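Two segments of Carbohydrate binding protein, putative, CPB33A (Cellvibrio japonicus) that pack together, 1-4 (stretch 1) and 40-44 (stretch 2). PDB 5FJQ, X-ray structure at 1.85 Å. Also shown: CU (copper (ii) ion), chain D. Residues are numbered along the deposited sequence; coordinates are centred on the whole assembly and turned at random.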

# COMPACT_ATOMS: atom_id res chain seq x y z
N HIS A 1 -7.05 -11.79 -1.35
CA HIS A 1 -6.78 -10.96 -2.57
C HIS A 1 -7.53 -9.62 -2.60
O HIS A 1 -8.77 -9.53 -2.61
N GLY A 2 -6.74 -8.56 -2.62
CA GLY A 2 -7.29 -7.24 -2.66
C GLY A 2 -6.32 -6.08 -2.65
O GLY A 2 -5.14 -6.26 -2.38
N TYR A 3 -6.82 -4.86 -2.89
CA TYR A 3 -5.96 -3.65 -2.97
C TYR A 3 -6.75 -2.45 -2.46
O TYR A 3 -7.92 -2.59 -2.26
N VAL A 4 -6.12 -1.29 -2.25
CA VAL A 4 -6.81 -0.06 -1.79
C VAL A 4 -7.16 0.71 -3.03
O VAL A 4 -6.27 1.11 -3.81
N THR A 40 -2.19 -7.12 -11.76
CA THR A 40 -2.75 -7.96 -10.68
C THR A 40 -2.53 -7.25 -9.32
O THR A 40 -1.86 -7.77 -8.42
N PRO A 41 -3.06 -6.02 -9.20
CA PRO A 41 -2.96 -5.16 -8.01
C PRO A 41 -3.42 -5.81 -6.70
O PRO A 41 -2.94 -5.43 -5.60
N GLN A 42 -4.28 -6.82 -6.81
CA GLN A 42 -4.88 -7.57 -5.69
C GLN A 42 -3.93 -8.62 -5.05
O GLN A 42 -4.26 -9.25 -4.03
N GLU A 43 -2.77 -8.78 -5.69
CA GLU A 43 -1.82 -9.80 -5.41
C GLU A 43 -0.47 -9.28 -4.91
O GLU A 43 0.56 -9.87 -5.22
N VAL A 44 -0.43 -8.17 -4.20
CA VAL A 44 0.85 -7.71 -3.70
C VAL A 44 0.95 -8.44 -2.38
O VAL A 44 0.60 -7.90 -1.30

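Packing of the N-terminal stretch 1-4 against the loop 40-44, a small contact of 284 Å² centred on Gln42, His1 and Tyr3. Gln42 gives up the most surface, 77 Å². Its CA-to-CB bond runs sideways and its chain (chi1 p, chi2 m) leads its amide end away from stretch 1, so the near part of the side chain does the packing: CB lies 3.9 Å from Tyr3 CD1 and CG 4.1 Å from His1 CD2. The Gln42 backbone supplies the polar link, Gly2 N donating to Gln42 O at 2.9 Å, while His1 CA approaches the same Gln42 O at 3.4 Å in a CA-H...O contact. His1, its CA-to-CB bond sideways and chi1 m, binds the copper ion through N (2.1 Å) and ND1 (2.0 Å), with one further ligand from elsewhere in the structure; on the other side of its ring, CD2 lies 3.8 Å from Glu43 OE1, which sits at the ring edge. The Tyr3 CA-to-CB bond points toward stretch 2, and chi1 p lays one ring face against Pro41, whose CG is 4.1 Å from Tyr3 CD1; the CA-to-CB bond of Pro41 also points toward stretch 1. Water 1 joins the backbones, donating to Gly2 O at 2.8 Å and Pro41 O at 2.7 Å and accepting from Val44 N at 2.7 Å.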

# COMPACT_ATOMS: atom_id res chain seq x y z
CB HIS A 1 -6.96 -11.81 -3.85
CG HIS A 1 -5.83 -12.76 -4.08
ND1 HIS A 1 -5.45 -13.72 -3.15
CD2 HIS A 1 -4.98 -12.90 -5.13
CE1 HIS A 1 -4.40 -14.37 -3.61
NE2 HIS A 1 -4.10 -13.91 -4.81
CB TYR A 3 -5.51 -3.43 -4.40
CG TYR A 3 -6.66 -3.35 -5.39
CD1 TYR A 3 -7.19 -4.51 -5.95
CD2 TYR A 3 -7.27 -2.14 -5.69
CE1 TYR A 3 -8.27 -4.46 -6.83
CE2 TYR A 3 -8.34 -2.07 -6.59
CZ TYR A 3 -8.84 -3.24 -7.13
OH TYR A 3 -9.90 -3.23 -7.99
CB VAL A 4 -5.95 0.81 -0.86
CG1 VAL A 4 -6.71 2.08 -0.41
CG2 VAL A 4 -5.59 0.02 0.40
CB THR A 40 -2.14 -9.39 -10.63
OG1 THR A 40 -0.75 -9.26 -10.48
CG2 THR A 40 -2.42 -10.23 -11.85
CB PRO A 41 -3.87 -3.98 -8.39
CG PRO A 41 -4.86 -4.57 -9.36
CD PRO A 41 -3.94 -5.43 -10.22
CB GLN A 42 -6.18 -8.25 -6.17
CG GLN A 42 -5.99 -9.44 -7.10
CD GLN A 42 -5.84 -9.04 -8.59
OE1 GLN A 42 -5.52 -7.88 -8.93
NE2 GLN A 42 -6.11 -10.00 -9.48
CB GLU A 43 -1.57 -10.43 -6.73
CG GLU A 43 -1.31 -11.86 -6.71
CD GLU A 43 -1.69 -12.43 -8.05
OE1 GLU A 43 -2.93 -12.59 -8.29
OE2 GLU A 43 -0.77 -12.66 -8.86
CB VAL A 44 0.93 -6.14 -3.63
CG1 VAL A 44 2.25 -5.65 -3.11
CG2 VAL A 44 0.66 -5.48 -4.98
CU CU D . -6.50 -13.78 -1.42
O HOH W 1 -2.47 -6.61 -3.25